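PDB 4QYI: hypoxanthine phosphoribosyltransferase from Bacillus anthracis, which probably catalyses the salvage of hypoxanthine and guanine by transferring a phosphoribosyl group from PRPP to the purine base, releasing pyrophosphate. Local coordinates for residues Ile41-Gly46 / Val99-Ile104. Sequence-based numbering, arbitrary orientation.
With MG (magnesium ion), chain F; PO4 (phosphate ion), chain G.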
ATOM      1  N   ILE A  41       8.951  -3.749   5.850  1.00 48.07           N
ATOM      2  CA  ILE A  41       8.135  -4.794   5.272  1.00 43.60           C
ATOM      3  C   ILE A  41       6.744  -4.668   5.845  1.00 45.29           C
ATOM      4  O   ILE A  41       6.504  -4.926   7.030  1.00 48.87           O
ATOM      5  CB  ILE A  41       8.676  -6.197   5.548  1.00 44.72           C
ATOM      6  CG1 ILE A  41      10.060  -6.363   4.919  1.00 42.67           C
ATOM      7  CG2 ILE A  41       7.739  -7.246   4.949  1.00 43.23           C
ATOM      8  CD1 ILE A  41      10.703  -7.655   5.323  1.00 44.86           C
ATOM      9  N   ALA A  42       5.816  -4.292   4.977  1.00 45.69           N
ATOM     10  CA  ALA A  42       4.422  -4.116   5.376  1.00 48.33           C
ATOM     11  C   ALA A  42       3.570  -5.361   5.136  1.00 48.22           C
ATOM     12  O   ALA A  42       3.643  -5.985   4.079  1.00 49.57           O
ATOM     13  CB  ALA A  42       3.850  -2.934   4.625  1.00 49.15           C
ATOM     14  N   VAL A  43       2.777  -5.737   6.137  1.00 49.26           N
ATOM     15  CA  VAL A  43       1.924  -6.913   6.030  1.00 49.64           C
ATOM     16  C   VAL A  43       0.606  -6.485   5.354  1.00 50.21           C
ATOM     17  O   VAL A  43      -0.211  -5.771   5.936  1.00 49.47           O
ATOM     18  CB  VAL A  43       1.656  -7.579   7.402  1.00 49.80           C
ATOM     19  CG1 VAL A  43       0.908  -8.886   7.222  1.00 52.37           C
ATOM     20  CG2 VAL A  43       2.956  -7.878   8.138  1.00 51.91           C
ATOM     21  N   LEU A  44       0.433  -6.887   4.104  1.00 49.00           N
ATOM     22  CA  LEU A  44      -0.803  -6.590   3.373  1.00 51.57           C
ATOM     23  C   LEU A  44      -2.006  -7.344   3.962  1.00 53.21           C
ATOM     24  O   LEU A  44      -1.837  -8.356   4.634  1.00 50.98           O
ATOM     25  CB  LEU A  44      -0.647  -6.981   1.920  1.00 50.45           C
ATOM     26  CG  LEU A  44       0.320  -6.121   1.140  1.00 49.01           C
ATOM     27  CD1 LEU A  44       0.526  -6.721  -0.234  1.00 49.94           C
ATOM     28  CD2 LEU A  44      -0.217  -4.703   1.030  1.00 53.12           C
ATOM     29  N   LYS A  45      -3.219  -6.824   3.766  1.00 56.33           N
ATOM     30  CA  LYS A  45      -3.451  -5.578   3.037  1.00 55.93           C
ATOM     31  C   LYS A  45      -3.590  -4.383   3.957  1.00 54.80           C
ATOM     32  O   LYS A  45      -3.259  -3.265   3.576  1.00 53.26           O
ATOM     33  CB  LYS A  45      -4.772  -5.678   2.277  1.00 60.29           C
ATOM     34  CG  LYS A  45      -4.791  -6.748   1.206  1.00 63.36           C
ATOM     35  CD  LYS A  45      -6.177  -6.983   0.597  1.00 67.51           C
ATOM     36  CE  LYS A  45      -6.093  -8.147  -0.381  1.00 68.07           C
ATOM     37  NZ  LYS A  45      -7.390  -8.435  -1.034  1.00 67.35           N
ATOM     38  N   GLY A  46      -4.020  -4.646   5.186  1.00 54.01           N
ATOM     39  CA  GLY A  46      -4.354  -3.613   6.146  1.00 56.99           C
ATOM     40  C   GLY A  46      -3.357  -2.581   6.614  1.00 59.36           C
ATOM     41  O   GLY A  46      -3.744  -1.533   7.118  1.00 65.25           O
ATOM     42  N   VAL A  99       9.046  -4.528  10.516  1.00 48.00           N
ATOM     43  CA  VAL A  99       7.831  -5.148   9.985  1.00 48.33           C
ATOM     44  C   VAL A  99       6.681  -4.307  10.492  1.00 48.69           C
ATOM     45  O   VAL A  99       6.526  -4.100  11.706  1.00 52.56           O
ATOM     46  CB  VAL A  99       7.692  -6.599  10.437  1.00 46.75           C
ATOM     47  CG1 VAL A  99       6.419  -7.237   9.882  1.00 47.18           C
ATOM     48  CG2 VAL A  99       8.909  -7.380   9.991  1.00 47.69           C
ATOM     49  N   VAL A 100       5.871  -3.851   9.549  1.00 47.81           N
ATOM     50  CA  VAL A 100       4.761  -2.949   9.841  1.00 48.68           C
ATOM     51  C   VAL A 100       3.393  -3.618   9.762  1.00 47.65           C
ATOM     52  O   VAL A 100       3.061  -4.225   8.759  1.00 47.72           O
ATOM     53  CB  VAL A 100       4.844  -1.736   8.890  1.00 48.16           C
ATOM     54  CG1 VAL A 100       3.642  -0.824   9.030  1.00 49.27           C
ATOM     55  CG2 VAL A 100       6.114  -0.953   9.158  1.00 49.10           C
ATOM     56  N   GLU A 101       2.644  -3.526  10.855  1.00 49.29           N
ATOM     57  CA  GLU A 101       1.302  -4.056  10.952  1.00 52.44           C
ATOM     58  C   GLU A 101       0.306  -3.004  11.334  1.00 55.05           C
ATOM     59  O   GLU A 101       0.656  -1.941  11.860  1.00 57.84           O
ATOM     60  CB  GLU A 101       1.199  -5.141  12.033  1.00 53.41           C
ATOM     61  CG  GLU A 101       1.447  -6.544  11.554  1.00 52.41           C
ATOM     62  CD  GLU A 101       0.273  -7.122  10.752  1.00 54.20           C
ATOM     63  OE1 GLU A 101       0.302  -8.346  10.543  1.00 53.41           O
ATOM     64  OE2 GLU A 101      -0.694  -6.406  10.363  1.00 52.19           O
ATOM     65  N   ASP A 102      -0.951  -3.305  11.041  1.00 56.16           N
ATOM     66  CA  ASP A 102      -2.048  -2.440  11.426  1.00 59.20           C
ATOM     67  C   ASP A 102      -2.448  -2.814  12.846  1.00 59.87           C
ATOM     68  O   ASP A 102      -2.719  -1.954  13.666  1.00 62.40           O
ATOM     69  CB  ASP A 102      -3.248  -2.598  10.474  1.00 60.45           C
ATOM     70  CG  ASP A 102      -3.659  -4.052  10.262  1.00 60.27           C
ATOM     71  OD1 ASP A 102      -2.824  -4.974  10.340  1.00 60.72           O
ATOM     72  OD2 ASP A 102      -4.841  -4.274   9.970  1.00 66.37           O
ATOM     73  N   ILE A 103      -2.468  -4.113  13.134  1.00 58.56           N
ATOM     74  CA  ILE A 103      -2.890  -4.589  14.449  1.00 60.83           C
ATOM     75  C   ILE A 103      -2.140  -5.800  14.932  1.00 58.75           C
ATOM     76  O   ILE A 103      -1.786  -6.670  14.140  1.00 57.61           O
ATOM     77  CB  ILE A 103      -4.363  -5.057  14.407  1.00 63.94           C
ATOM     78  CG1 ILE A 103      -5.272  -3.909  13.997  1.00 66.86           C
ATOM     79  CG2 ILE A 103      -4.814  -5.603  15.772  1.00 67.16           C
ATOM     80  CD1 ILE A 103      -6.674  -4.343  13.623  1.00 67.02           C
ATOM     81  N   ILE A 104      -1.893  -5.855  16.233  1.00 75.92           N
ATOM     82  CA  ILE A 104      -1.284  -7.016  16.828  1.00 73.13           C
ATOM     83  C   ILE A 104      -2.184  -7.333  17.998  1.00 73.65           C
ATOM     84  O   ILE A 104      -2.405  -6.477  18.840  1.00 76.17           O
ATOM     85  CB  ILE A 104       0.124  -6.774  17.371  1.00 73.47           C
ATOM     86  CG1 ILE A 104       1.075  -6.371  16.253  1.00 74.17           C
ATOM     87  CG2 ILE A 104       0.635  -8.036  18.046  1.00 72.37           C
ATOM     88  CD1 ILE A 104       2.484  -6.174  16.759  1.00 76.05           C
TER
HETATM   89 MG    MG F 201      -2.562  -6.736   9.464  1.00 55.47          MG
HETATM   90  P   PO4 G 202      -5.723  -7.661   6.092  0.80 98.13           P
HETATM   91  O1  PO4 G 202      -5.645  -8.426   4.788  0.80 80.78           O
HETATM   92  O2  PO4 G 202      -6.577  -6.442   5.870  0.80 65.24           O
HETATM   93  O3  PO4 G 202      -6.352  -8.479   7.201  0.80 79.67           O
HETATM   94  O4  PO4 G 202      -4.319  -7.266   6.500  0.80 88.50           O
HETATM   95  O   HOH W   1      -1.976  -6.395   7.767  1.00 47.58           O
HETATM   96  O   HOH W   2      -4.567  -6.928   8.958  1.00 56.28           O
HETATM   97  O   HOH W   3      -2.878  -7.377  11.654  1.00 47.33           O
HETATM   98  O   HOH W   4      -1.751  -8.783   9.369  1.00 56.93           O
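V43 closes the tight half of this contact by lying against both V99 and E101. Its CG2, anti to the carbonyl carbon, meets V99 CG1 at 3.9 Å, while CG1 comes within 3.4 Å of E101 OE1, the two side chains crossing at a slant. Behind them the strands run parallel, with axes 4.6 Å apart at closest approach. Two nearly straight hydrogen bonds fix the register: V100 N to I41 O (2.8 Å, 168°) and V43 N to V100 O (3.0 Å, 170°). I41 and V99 share one sheet face and pack on F117 of helix 108-118; A42 and V100 point to the other.

These neighbouring strands belong to the central parallel sheet of the type I phosphoribosyltransferase fold. Strand 96-101 carries E101, the first residue of the acidic pair of the PRPP motif, and D102 follows; the loop after strand 38-43, with a cis peptide before K45, matches the pyrophosphate-binding loop of relatives.

Beyond V43 the chains part, and a magnesium ion with four water ligands lies between them. E101, bent at chi2 (-75°), supplies OE2 at 2.1 Å from the magnesium, and D102 adds OD1, making six ligands. E101 OE2 also accepts a bent hydrogen bond from D102 N, through its anti lone pair. Direct contact from the loop is sparse here, chiefly G46 O against D102 CB at 3.6 Å. Water instead spans the separation: one metal-bound water donates to D102 OD2 and to O4 of a phosphate ion, whose oxygens also accept bonds from K45 N and G46 N, consistent with a pyrophosphate subsite.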